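PDB 3O74: fructose transport system repressor FruR from Pseudomonas putida, which probably acts as a LacI-family transcription factor that represses or activates genes by binding DNA, with fructose 1-phosphate as its preferred effector. Local coordinates for residues A231-Q236 with H259-T264; G6-D11 with L62-C67. All blocks are in the same frame, centred on the assembly; numbering follows the deposited sequence.

Contact 1: A231-Q236 with H259-T264; sequences AQQHGQ and HAVGRT
At the hinge between the two lobes, where strand 227-231 ends beside the far part of the broken strand 257-266, A231 pairs with T264 in an antiparallel bridge. It is a hydrogen-bonded pair: A231 N donates to T264 O at 3.0 Å, and T264 N returns a bond to A231 O at 2.9 Å. The two side chains rise on the same face of the sheet, with A231 CB beside T264 OG1.

The backbones stay close at Q232 and R263, but the bridge alone carries backbone hydrogen bonds between the segments. Q233, the N-cap residue of helix 234-250 and the centre of an inverse gamma turn, reaches back with an extended side chain. Its NE2 gives a nearly straight bond to G262 O (2.8 Å, N-H...O 166°); the oxygen lies close to the plane of the amide, yet NE2 stands well above the carbonyl plane. A water also donates to G262 O and accepts from Q233 N, so side chain and backbone of Q233 both lead to one carbonyl. A second water links Q232 O with T264 OG1.

V261 sends CG1, anti to its backbone N (chi1 180°), up to the glutamines, 3.6 Å from Q233 NE2 and 3.7 Å from Q236 CD, with I237 of the same helix also against it. Next to the bridge, Q232 and R263 run side by side in the same direction, and Q232 CG sits over one face of the guanidinium, 3.2 Å from R263 NH1. D104 supplies the counter-charge in a salt bridge to R263 NE, and NH1 also bonds M230 O.

These are two of the crossover segments that form the interlobe hinge, as in LacI-family effector domains.

Contact 2: G6-D11 with L62-C67; sequences GFILPD and LFVASC
I8 packs against V64 and L62 on one face of two neighbouring parallel strands. I8 and V64 lie side by side and point the same way, with I8 CB 3.9 Å from V64 CG2, a methyl held anti to the backbone N. L62 comes in at a slant: its CD1 meets I8 CG1 at 4.0 Å and also reaches back over the carbonyl of G6. Helices 44-56 and 74-80 close over this group through F54 and Y75.

On the other face F7 and F63 cross at about a right angle, without stacking. The contact is rim to methylene: F7 CD1 lies 3.5 Å from F63 CB. The end of the F63 ring (chi1 -60°, CG beside the backbone N) leads away, while its CD2 stays beside G6 O. F63 O sits in the plane of the F7 ring at its edge. A21 and L24 of helix 15-30 lie against F7.

Between the two faces runs the parallel ladder. F63 N donates to G6 O at 2.7 Å, I8 N to F63 O at 2.9 Å, and A65 N to I8 O at 2.9 Å, this last nearly along the C=O axis. CA-H...O contacts from L62, F7 and V64 fall on the same three oxygens.

Past the strand ends, P10 CD touches A65 CB at 3.7 Å. S66 OG bonds E47, and S66 O accepts from R90. Well apart from them, D11 forms a salt bridge with K22 of the second subunit.

Chemically, then, a buried hydrocarbon core, with the carbonyls of G6, F63 and I8 hydrogen-bonded across the strands, gives way at the C-terminal strand ends to hydrogen-bonding and charged groups.

Overall arrangement
Contact 2 lies in the parallel sheet of one lobe, and contact 1 at the hinge where that lobe joins the other. They do not touch: their centres are 17 Å apart and their nearest atoms about 9 Å. Strands 85-88 and 98-102 stand between strand 61-64 of contact 2 and strand 257-266 of contact 1. Helix 15-30 spans the gap, its S16 and I20 meeting Q232 and its Y17 meeting P10 and A65. A bound glycerol lies about 6 Å from the Q232 side chain and one, possibly the same, about 5 Å from that of P10. It probably marks the interlobe cleft in which LacI-family regulators bind their effectors.

Contact 1: A231-Q236 with H259-T264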
loop_
_atom_site.group_PDB
_atom_site.type_symbol
_atom_site.label_atom_id
_atom_site.label_comp_id
_atom_site.label_asym_id
_atom_site.label_seq_id
_atom_site.Cartn_x
_atom_site.Cartn_y
_atom_site.Cartn_z
ATOM N N ALA B 231 3.884 4.029 -15.180
ATOM C CA ALA B 231 3.083 4.320 -13.992
ATOM C C ALA B 231 1.732 4.971 -14.312
ATOM O O ALA B 231 1.617 5.749 -15.253
ATOM C CB ALA B 231 3.874 5.187 -13.024
ATOM N N GLN B 232 0.718 4.651 -13.512
ATOM C CA GLN B 232 -0.594 5.273 -13.641
ATOM C C GLN B 232 -0.547 6.719 -13.179
ATOM O O GLN B 232 0.197 7.056 -12.261
ATOM C CB GLN B 232 -1.629 4.540 -12.784
ATOM C CG GLN B 232 -1.862 3.079 -13.129
ATOM C CD GLN B 232 -2.981 2.468 -12.296
ATOM O OE1 GLN B 232 -3.984 3.122 -12.009
ATOM N NE2 GLN B 232 -2.814 1.209 -11.909
ATOM N N GLN B 233 -1.354 7.568 -13.806
ATOM C CA GLN B 233 -1.603 8.898 -13.269
ATOM C C GLN B 233 -2.758 8.778 -12.277
ATOM O O GLN B 233 -3.910 9.060 -12.611
ATOM C CB GLN B 233 -1.932 9.893 -14.386
ATOM C CG GLN B 233 -0.833 10.027 -15.441
ATOM C CD GLN B 233 -1.072 11.164 -16.423
ATOM O OE1 GLN B 233 -0.859 12.333 -16.104
ATOM N NE2 GLN B 233 -1.504 10.821 -17.631
ATOM N N HIS B 234 -2.438 8.343 -11.058
ATOM C CA HIS B 234 -3.450 8.010 -10.057
ATOM C C HIS B 234 -4.368 9.180 -9.727
ATOM O O HIS B 234 -5.571 9.003 -9.524
ATOM C CB HIS B 234 -2.790 7.513 -8.768
ATOM C CG HIS B 234 -1.726 6.481 -8.984
ATOM N ND1 HIS B 234 -1.999 5.129 -9.037
ATOM C CD2 HIS B 234 -0.390 6.602 -9.146
ATOM C CE1 HIS B 234 -0.874 4.465 -9.229
ATOM N NE2 HIS B 234 0.118 5.333 -9.300
ATOM N N GLY B 235 -3.793 10.375 -9.659
ATOM C CA GLY B 235 -4.558 11.565 -9.343
ATOM C C GLY B 235 -5.639 11.829 -10.371
ATOM O O GLY B 235 -6.775 12.144 -10.018
ATOM N N GLN B 236 -5.291 11.693 -11.647
ATOM C CA GLN B 236 -6.238 11.951 -12.730
ATOM C C GLN B 236 -7.302 10.854 -12.819
ATOM O O GLN B 236 -8.473 11.132 -13.080
ATOM C CB GLN B 236 -5.502 12.117 -14.065
ATOM C CG GLN B 236 -6.398 12.537 -15.222
ATOM C CD GLN B 236 -5.621 12.836 -16.494
ATOM O OE1 GLN B 236 -6.174 12.802 -17.595
ATOM N NE2 GLN B 236 -4.335 13.133 -16.348
ATOM N N HIS B 259 -13.181 5.697 -20.137
ATOM C CA HIS B 259 -12.334 6.885 -20.124
ATOM C C HIS B 259 -10.907 6.455 -19.826
ATOM O O HIS B 259 -10.612 5.979 -18.733
ATOM C CB HIS B 259 -12.808 7.882 -19.066
ATOM C CG HIS B 259 -14.211 8.362 -19.276
ATOM N ND1 HIS B 259 -15.308 7.582 -18.998
ATOM C CD2 HIS B 259 -14.685 9.541 -19.743
ATOM C CE1 HIS B 259 -16.409 8.262 -19.285
ATOM N NE2 HIS B 259 -16.060 9.447 -19.735
ATOM N N ALA B 260 -10.025 6.612 -20.806
ATOM C CA ALA B 260 -8.655 6.135 -20.677
ATOM C C ALA B 260 -7.683 7.259 -20.357
ATOM O O ALA B 260 -7.693 8.298 -21.006
ATOM C CB ALA B 260 -8.226 5.400 -21.945
ATOM N N VAL B 261 -6.839 7.034 -19.356
ATOM C CA VAL B 261 -5.808 7.996 -18.988
ATOM C C VAL B 261 -4.437 7.424 -19.312
ATOM O O VAL B 261 -4.134 6.283 -18.957
ATOM C CB VAL B 261 -5.869 8.330 -17.491
ATOM C CG1 VAL B 261 -4.778 9.331 -17.114
ATOM C CG2 VAL B 261 -7.240 8.855 -17.121
ATOM N N GLY B 262 -3.606 8.217 -19.982
ATOM C CA GLY B 262 -2.271 7.774 -20.344
ATOM C C GLY B 262 -1.415 7.461 -19.129
ATOM O O GLY B 262 -1.565 8.077 -18.071
ATOM N N ARG B 263 -0.521 6.489 -19.276
ATOM C CA ARG B 263 0.478 6.211 -18.255
ATOM C C ARG B 263 1.725 7.056 -18.510
ATOM O O ARG B 263 1.997 7.443 -19.645
ATOM C CB ARG B 263 0.842 4.725 -18.250
ATOM C CG ARG B 263 -0.261 3.817 -17.721
ATOM C CD ARG B 263 0.177 2.358 -17.666
ATOM N NE ARG B 263 -0.852 1.518 -17.059
ATOM C CZ ARG B 263 -0.833 1.106 -15.794
ATOM N NH1 ARG B 263 0.174 1.440 -15.000
ATOM N NH2 ARG B 263 -1.817 0.350 -15.325
ATOM N N THR B 264 2.481 7.349 -17.457
ATOM C CA THR B 264 3.737 8.074 -17.617
ATOM C C THR B 264 4.899 7.094 -17.751
ATOM O O THR B 264 4.965 6.093 -17.035
ATOM C CB THR B 264 3.985 9.057 -16.463
ATOM O OG1 THR B 264 3.962 8.354 -15.215
ATOM C CG2 THR B 264 2.909 10.135 -16.452
HETATM O O HOH W 1 2.748 9.046 -12.557
HETATM O O HOH W 2 -2.839 6.383 -16.019
#

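Contact 2: G6-D11 with L62-C67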
loop_
_atom_site.group_PDB
_atom_site.type_symbol
_atom_site.label_atom_id
_atom_site.label_comp_id
_atom_site.label_asym_id
_atom_site.label_seq_id
_atom_site.Cartn_x
_atom_site.Cartn_y
_atom_site.Cartn_z
ATOM N N GLY B 6 -18.751 3.790 -1.956
ATOM C CA GLY B 6 -18.008 2.568 -1.706
ATOM C C GLY B 6 -16.937 2.341 -2.756
ATOM O O GLY B 6 -17.093 2.758 -3.903
ATOM N N PHE B 7 -15.848 1.680 -2.368
ATOM C CA PHE B 7 -14.810 1.296 -3.309
ATOM C C PHE B 7 -14.391 -0.151 -3.057
ATOM O O PHE B 7 -13.835 -0.473 -2.009
ATOM C CB PHE B 7 -13.602 2.236 -3.199
ATOM C CG PHE B 7 -12.546 2.010 -4.260
ATOM C CD1 PHE B 7 -12.826 1.279 -5.407
ATOM C CD2 PHE B 7 -11.276 2.550 -4.112
ATOM C CE1 PHE B 7 -11.850 1.077 -6.384
ATOM C CE2 PHE B 7 -10.302 2.356 -5.080
ATOM C CZ PHE B 7 -10.590 1.620 -6.221
ATOM N N ILE B 8 -14.687 -1.022 -4.014
ATOM C CA ILE B 8 -14.239 -2.404 -3.956
ATOM C C ILE B 8 -12.976 -2.538 -4.787
ATOM O O ILE B 8 -13.003 -2.332 -6.004
ATOM C CB ILE B 8 -15.294 -3.358 -4.535
ATOM C CG1 ILE B 8 -16.558 -3.348 -3.678
ATOM C CG2 ILE B 8 -14.732 -4.768 -4.640
ATOM C CD1 ILE B 8 -17.675 -4.206 -4.242
ATOM N N LEU B 9 -11.870 -2.888 -4.140
ATOM C CA LEU B 9 -10.616 -3.081 -4.854
ATOM C C LEU B 9 -10.055 -4.483 -4.596
ATOM O O LEU B 9 -10.435 -5.141 -3.625
ATOM C CB LEU B 9 -9.619 -1.975 -4.496
ATOM C CG LEU B 9 -9.362 -1.712 -3.013
ATOM C CD1 LEU B 9 -8.391 -2.738 -2.451
ATOM C CD2 LEU B 9 -8.827 -0.307 -2.800
ATOM N N PRO B 10 -9.168 -4.956 -5.485
ATOM C CA PRO B 10 -8.709 -6.345 -5.403
ATOM C C PRO B 10 -7.672 -6.591 -4.317
ATOM O O PRO B 10 -7.613 -7.694 -3.781
ATOM C CB PRO B 10 -8.066 -6.582 -6.774
ATOM C CG PRO B 10 -8.529 -5.462 -7.637
ATOM C CD PRO B 10 -8.706 -4.303 -6.718
ATOM N N ASP B 11 -6.864 -5.588 -4.000
ATOM C CA ASP B 11 -5.711 -5.812 -3.138
ATOM C C ASP B 11 -5.270 -4.543 -2.428
ATOM O O ASP B 11 -4.772 -3.603 -3.046
ATOM C CB ASP B 11 -4.554 -6.385 -3.959
ATOM C CG ASP B 11 -3.366 -6.793 -3.102
ATOM O OD1 ASP B 11 -3.407 -6.596 -1.868
ATOM O OD2 ASP B 11 -2.384 -7.313 -3.671
ATOM N N LEU B 62 -20.882 3.350 -6.244
ATOM C CA LEU B 62 -19.901 2.305 -5.983
ATOM C C LEU B 62 -18.796 2.331 -7.030
ATOM O O LEU B 62 -19.056 2.201 -8.234
ATOM C CB LEU B 62 -20.582 0.934 -5.962
ATOM C CG LEU B 62 -19.738 -0.321 -5.745
ATOM C CD1 LEU B 62 -18.994 -0.263 -4.406
ATOM C CD2 LEU B 62 -20.625 -1.552 -5.816
ATOM N N PHE B 63 -17.567 2.533 -6.564
ATOM C CA PHE B 63 -16.395 2.377 -7.411
ATOM C C PHE B 63 -15.954 0.930 -7.303
ATOM O O PHE B 63 -16.009 0.337 -6.222
ATOM C CB PHE B 63 -15.258 3.288 -6.947
ATOM C CG PHE B 63 -15.605 4.747 -6.958
ATOM C CD1 PHE B 63 -15.726 5.436 -8.155
ATOM C CD2 PHE B 63 -15.798 5.437 -5.767
ATOM C CE1 PHE B 63 -16.045 6.791 -8.165
ATOM C CE2 PHE B 63 -16.109 6.780 -5.772
ATOM C CZ PHE B 63 -16.236 7.459 -6.968
ATOM N N VAL B 64 -15.500 0.351 -8.407
ATOM C CA VAL B 64 -15.092 -1.045 -8.354
ATOM C C VAL B 64 -14.024 -1.426 -9.376
ATOM O O VAL B 64 -14.111 -1.071 -10.549
ATOM C CB VAL B 64 -16.322 -1.997 -8.480
ATOM C CG1 VAL B 64 -17.070 -1.756 -9.786
ATOM C CG2 VAL B 64 -15.899 -3.454 -8.362
ATOM N N ALA B 65 -13.008 -2.137 -8.897
ATOM C CA ALA B 65 -12.063 -2.831 -9.757
ATOM C C ALA B 65 -12.395 -4.308 -9.611
ATOM O O ALA B 65 -11.956 -4.964 -8.665
ATOM C CB ALA B 65 -10.646 -2.554 -9.319
ATOM N N SER B 66 -13.193 -4.815 -10.544
ATOM C CA SER B 66 -13.830 -6.115 -10.398
ATOM C C SER B 66 -12.921 -7.285 -10.766
ATOM O O SER B 66 -11.988 -7.141 -11.555
ATOM C CB SER B 66 -15.101 -6.158 -11.249
ATOM O OG SER B 66 -15.813 -7.367 -11.057
ATOM N N CYS B 67 -13.207 -8.449 -10.191
ATOM C CA CYS B 67 -12.514 -9.673 -10.573
ATOM C C CYS B 67 -13.502 -10.690 -11.136
ATOM O O CYS B 67 -13.147 -11.841 -11.376
ATOM C CB CYS B 67 -11.748 -10.268 -9.387
ATOM S SG CYS B 67 -12.782 -10.918 -8.056
#